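Local coordinates for protein photoreceptor-histidine kinase BphP (Stigmatella aurantiaca DW4/3-1, PDB 6BAF) that probably senses red and far-red light through a bound biliverdin chromophore and, as a bacteriophytochrome histidine kinase, relays the signal that helps control cell development, at residues 119-130 / 285-296. Sequence-based numbering, arbitrary orientation.
Sequences FLSFFHAVRDGL and EVRTACEFLGEV
Glu285 reaches across to helix 120-130 and accepts two backbone N-H groups, one just before the helix and one in its first turn. Its chain is extended beyond CG, which carries the carboxylate there. OE1 accepts from Phe119 N, at the N-cap position, at 2.8 Å, met from above the carboxylate plane. OE2 accepts from Phe122 N at 3.2 Å through its anti lone pair. The helix dipole would probably stabilise the negative charge here. The side chain of Phe122 is a knob in a hole formed by Glu285, Thr288, Ala289 and Phe292. Its CG lies anti to the backbone N (chi1 176°), which turns the CD2-CE2 edge of the ring to the backbone of Thr288 and Ala289. Its CZ end is turned toward the face of Phe292 in an offset edge-to-face pair, planes at 79°. Val126 CG1 lies over one face of the Phe122 ring, toward its rim, and touches Phe292 CD1 at 3.8 Å. Ala125 CB meets Ala289 CB at 3.7 Å. Consistent with these small residues, the helix segments run roughly parallel, 8.9 Å apart, crossing at -25°. Leu293 CD2 packs on the Gly129 backbone. Helix 139-154 adjoins both helices through Leu153, strand 207-210 touches Arg287, and Phe123 of the second subunit stacks edge-to-face with Phe122.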
loop_
_atom_site.group_PDB
_atom_site.type_symbol
_atom_site.label_atom_id
_atom_site.label_comp_id
_atom_site.label_asym_id
_atom_site.label_seq_id
_atom_site.Cartn_x
_atom_site.Cartn_y
_atom_site.Cartn_z
ATOM N N PHE A 119 8.318 -2.569 4.784
ATOM C CA PHE A 119 7.081 -2.278 4.067
ATOM C C PHE A 119 5.892 -2.025 4.988
ATOM O O PHE A 119 4.801 -1.699 4.483
ATOM C CB PHE A 119 6.769 -3.377 3.054
ATOM C CG PHE A 119 7.819 -3.463 1.981
ATOM C CD1 PHE A 119 7.853 -2.506 0.965
ATOM C CD2 PHE A 119 8.828 -4.429 2.046
ATOM C CE1 PHE A 119 8.842 -2.542 -0.025
ATOM C CE2 PHE A 119 9.834 -4.473 1.070
ATOM C CZ PHE A 119 9.831 -3.536 0.026
ATOM N N LEU A 120 6.082 -2.106 6.311
ATOM C CA LEU A 120 5.044 -1.758 7.273
ATOM C C LEU A 120 4.731 -0.274 7.224
ATOM O O LEU A 120 3.552 0.122 7.247
ATOM C CB LEU A 120 5.480 -2.188 8.683
ATOM C CG LEU A 120 4.467 -2.000 9.831
ATOM C CD1 LEU A 120 3.082 -2.503 9.424
ATOM C CD2 LEU A 120 4.943 -2.733 11.064
ATOM N N SER A 121 5.754 0.574 7.099
ATOM C CA SER A 121 5.483 2.005 6.975
ATOM C C SER A 121 4.680 2.323 5.723
ATOM O O SER A 121 3.774 3.163 5.762
ATOM C CB SER A 121 6.789 2.791 6.964
ATOM O OG SER A 121 7.606 2.282 7.998
ATOM N N PHE A 122 4.993 1.678 4.597
ATOM C CA PHE A 122 4.206 1.933 3.385
ATOM C C PHE A 122 2.743 1.526 3.581
ATOM O O PHE A 122 1.826 2.253 3.178
ATOM C CB PHE A 122 4.813 1.187 2.186
ATOM C CG PHE A 122 4.020 1.312 0.913
ATOM C CD1 PHE A 122 2.979 0.430 0.614
ATOM C CD2 PHE A 122 4.339 2.298 -0.010
ATOM C CE1 PHE A 122 2.247 0.552 -0.565
ATOM C CE2 PHE A 122 3.625 2.419 -1.204
ATOM C CZ PHE A 122 2.568 1.553 -1.486
ATOM N N PHE A 123 2.516 0.317 4.129
ATOM C CA PHE A 123 1.168 -0.179 4.451
ATOM C C PHE A 123 0.362 0.860 5.234
ATOM O O PHE A 123 -0.718 1.271 4.792
ATOM C CB PHE A 123 1.321 -1.510 5.217
ATOM C CG PHE A 123 0.053 -2.069 5.764
ATOM C CD1 PHE A 123 -0.732 -2.926 4.992
ATOM C CD2 PHE A 123 -0.344 -1.768 7.066
ATOM C CE1 PHE A 123 -1.903 -3.490 5.497
ATOM C CE2 PHE A 123 -1.535 -2.328 7.605
ATOM C CZ PHE A 123 -2.311 -3.197 6.817
ATOM N N HIS A 124 0.914 1.388 6.331
ATOM C CA HIS A 124 0.168 2.369 7.140
ATOM C C HIS A 124 0.016 3.708 6.421
ATOM O O HIS A 124 -1.069 4.332 6.447
ATOM C CB HIS A 124 0.862 2.584 8.495
ATOM C CG HIS A 124 0.742 1.415 9.435
ATOM N ND1 HIS A 124 -0.475 0.848 9.772
ATOM C CD2 HIS A 124 1.682 0.711 10.114
ATOM C CE1 HIS A 124 -0.270 -0.183 10.575
ATOM N NE2 HIS A 124 1.024 -0.271 10.821
ATOM N N ALA A 125 1.093 4.174 5.778
ATOM C CA ALA A 125 1.049 5.463 5.079
ATOM C C ALA A 125 -0.052 5.494 4.033
ATOM O O ALA A 125 -0.845 6.441 3.978
ATOM C CB ALA A 125 2.406 5.743 4.425
ATOM N N VAL A 126 -0.129 4.473 3.175
ATOM C CA VAL A 126 -1.125 4.588 2.113
ATOM C C VAL A 126 -2.537 4.298 2.629
ATOM O O VAL A 126 -3.508 4.825 2.078
ATOM C CB VAL A 126 -0.787 3.695 0.907
ATOM C CG1 VAL A 126 0.615 4.038 0.382
ATOM C CG2 VAL A 126 -0.888 2.227 1.259
ATOM N N ARG A 127 -2.690 3.454 3.670
ATOM C CA ARG A 127 -4.031 3.203 4.214
ATOM C C ARG A 127 -4.567 4.442 4.911
ATOM O O ARG A 127 -5.693 4.877 4.639
ATOM C CB ARG A 127 -4.013 2.015 5.190
ATOM C CG ARG A 127 -4.176 0.711 4.485
ATOM C CD ARG A 127 -3.598 -0.420 5.251
ATOM N NE ARG A 127 -4.199 -0.646 6.576
ATOM C CZ ARG A 127 -5.384 -1.213 6.798
ATOM N NH1 ARG A 127 -5.783 -1.423 8.037
ATOM N NH2 ARG A 127 -6.180 -1.553 5.799
ATOM N N ASP A 128 -3.770 5.015 5.823
ATOM C CA ASP A 128 -4.197 6.211 6.538
ATOM C C ASP A 128 -4.357 7.376 5.566
ATOM O O ASP A 128 -5.349 8.118 5.621
ATOM C CB ASP A 128 -3.196 6.582 7.654
ATOM C CG ASP A 128 -2.868 5.395 8.665
ATOM O OD1 ASP A 128 -3.479 4.283 8.627
ATOM O OD2 ASP A 128 -1.963 5.585 9.540
ATOM N N GLY A 129 -3.405 7.523 4.631
ATOM C CA GLY A 129 -3.510 8.589 3.648
ATOM C C GLY A 129 -4.712 8.449 2.743
ATOM O O GLY A 129 -5.391 9.433 2.448
ATOM N N LEU A 130 -4.995 7.233 2.267
ATOM C CA LEU A 130 -6.160 7.104 1.394
ATOM C C LEU A 130 -7.428 7.531 2.114
ATOM O O LEU A 130 -8.283 8.208 1.531
ATOM C CB LEU A 130 -6.322 5.682 0.871
ATOM C CG LEU A 130 -7.577 5.480 -0.010
ATOM C CD1 LEU A 130 -7.559 6.295 -1.274
ATOM C CD2 LEU A 130 -7.776 4.007 -0.371
ATOM N N GLU A 285 10.537 3.672 1.125
ATOM C CA GLU A 285 9.137 3.419 1.467
ATOM C C GLU A 285 8.339 4.715 1.616
ATOM O O GLU A 285 7.147 4.745 1.293
ATOM C CB GLU A 285 9.019 2.610 2.777
ATOM C CG GLU A 285 9.310 1.100 2.681
ATOM C CD GLU A 285 9.116 0.356 4.039
ATOM O OE1 GLU A 285 10.069 -0.352 4.495
ATOM O OE2 GLU A 285 7.999 0.486 4.644
ATOM N N VAL A 286 8.951 5.784 2.124
ATOM C CA VAL A 286 8.222 7.055 2.218
ATOM C C VAL A 286 8.023 7.660 0.833
ATOM O O VAL A 286 6.899 8.045 0.465
ATOM C CB VAL A 286 8.952 8.015 3.172
ATOM C CG1 VAL A 286 8.242 9.366 3.283
ATOM C CG2 VAL A 286 9.123 7.369 4.519
ATOM N N ARG A 287 9.096 7.729 0.025
ATOM C CA ARG A 287 8.952 8.304 -1.314
ATOM C C ARG A 287 7.858 7.597 -2.084
ATOM O O ARG A 287 6.993 8.232 -2.692
ATOM C CB ARG A 287 10.255 8.212 -2.119
ATOM C CG ARG A 287 11.366 9.038 -1.604
ATOM C CD ARG A 287 12.415 9.293 -2.703
ATOM N NE ARG A 287 12.773 8.141 -3.541
ATOM C CZ ARG A 287 13.807 7.337 -3.313
ATOM N NH1 ARG A 287 14.557 7.529 -2.234
ATOM N NH2 ARG A 287 14.076 6.335 -4.156
ATOM N N THR A 288 7.875 6.270 -2.048
ATOM C CA THR A 288 6.894 5.481 -2.790
ATOM C C THR A 288 5.474 5.665 -2.246
ATOM O O THR A 288 4.500 5.664 -3.014
ATOM C CB THR A 288 7.331 4.027 -2.728
ATOM O OG1 THR A 288 8.752 4.013 -2.927
ATOM C CG2 THR A 288 6.764 3.318 -3.853
ATOM N N ALA A 289 5.340 5.799 -0.919
ATOM C CA ALA A 289 4.038 6.102 -0.328
ATOM C C ALA A 289 3.544 7.446 -0.836
ATOM O O ALA A 289 2.382 7.598 -1.254
ATOM C CB ALA A 289 4.167 6.082 1.210
ATOM N N CYS A 290 4.441 8.423 -0.883
ATOM C CA CYS A 290 4.027 9.741 -1.360
ATOM C C CYS A 290 3.647 9.694 -2.820
ATOM O O CYS A 290 2.628 10.276 -3.221
ATOM C CB CYS A 290 5.136 10.752 -1.133
ATOM S SG CYS A 290 5.320 11.152 0.605
ATOM N N GLU A 291 4.434 8.998 -3.641
ATOM C CA GLU A 291 4.096 8.936 -5.056
ATOM C C GLU A 291 2.784 8.189 -5.256
ATOM O O GLU A 291 1.981 8.553 -6.125
ATOM C CB GLU A 291 5.267 8.327 -5.873
ATOM C CG GLU A 291 5.524 6.802 -5.795
ATOM C CD GLU A 291 6.792 6.351 -6.587
ATOM O OE1 GLU A 291 7.506 7.231 -7.093
ATOM O OE2 GLU A 291 7.061 5.125 -6.707
ATOM N N PHE A 292 2.525 7.162 -4.438
ATOM C CA PHE A 292 1.248 6.453 -4.514
ATOM C C PHE A 292 0.079 7.379 -4.182
ATOM O O PHE A 292 -0.961 7.362 -4.859
ATOM C CB PHE A 292 1.293 5.252 -3.555
ATOM C CG PHE A 292 0.102 4.373 -3.652
ATOM C CD1 PHE A 292 -1.059 4.686 -2.961
ATOM C CD2 PHE A 292 0.112 3.250 -4.484
ATOM C CE1 PHE A 292 -2.194 3.882 -3.081
ATOM C CE2 PHE A 292 -1.020 2.440 -4.590
ATOM C CZ PHE A 292 -2.167 2.765 -3.897
ATOM N N LEU A 293 0.238 8.224 -3.155
ATOM C CA LEU A 293 -0.808 9.208 -2.852
ATOM C C LEU A 293 -0.985 10.220 -3.978
ATOM O O LEU A 293 -2.119 10.651 -4.261
ATOM C CB LEU A 293 -0.483 9.916 -1.535
ATOM C CG LEU A 293 -0.626 8.902 -0.385
ATOM C CD1 LEU A 293 -0.199 9.513 0.936
ATOM C CD2 LEU A 293 -2.069 8.313 -0.340
ATOM N N GLY A 294 0.111 10.598 -4.657
ATOM C CA GLY A 294 -0.035 11.440 -5.833
ATOM C C GLY A 294 -0.842 10.779 -6.939
ATOM O O GLY A 294 -1.671 11.421 -7.589
ATOM N N GLU A 295 -0.612 9.493 -7.179
ATOM C CA GLU A 295 -1.467 8.791 -8.140
ATOM C C GLU A 295 -2.924 8.784 -7.701
ATOM O O GLU A 295 -3.833 8.897 -8.537
ATOM C CB GLU A 295 -0.987 7.357 -8.320
ATOM C CG GLU A 295 0.394 7.272 -8.947
ATOM C CD GLU A 295 0.640 5.932 -9.646
ATOM O OE1 GLU A 295 -0.320 5.366 -10.291
ATOM O OE2 GLU A 295 1.822 5.479 -9.567
ATOM N N VAL A 296 -3.184 8.575 -6.408
ATOM C CA VAL A 296 -4.585 8.558 -5.978
ATOM C C VAL A 296 -5.203 9.921 -6.220
ATOM O O VAL A 296 -6.231 10.042 -6.898
ATOM C CB VAL A 296 -4.714 8.136 -4.504
ATOM C CG1 VAL A 296 -6.161 8.405 -4.029
ATOM C CG2 VAL A 296 -4.317 6.671 -4.353
#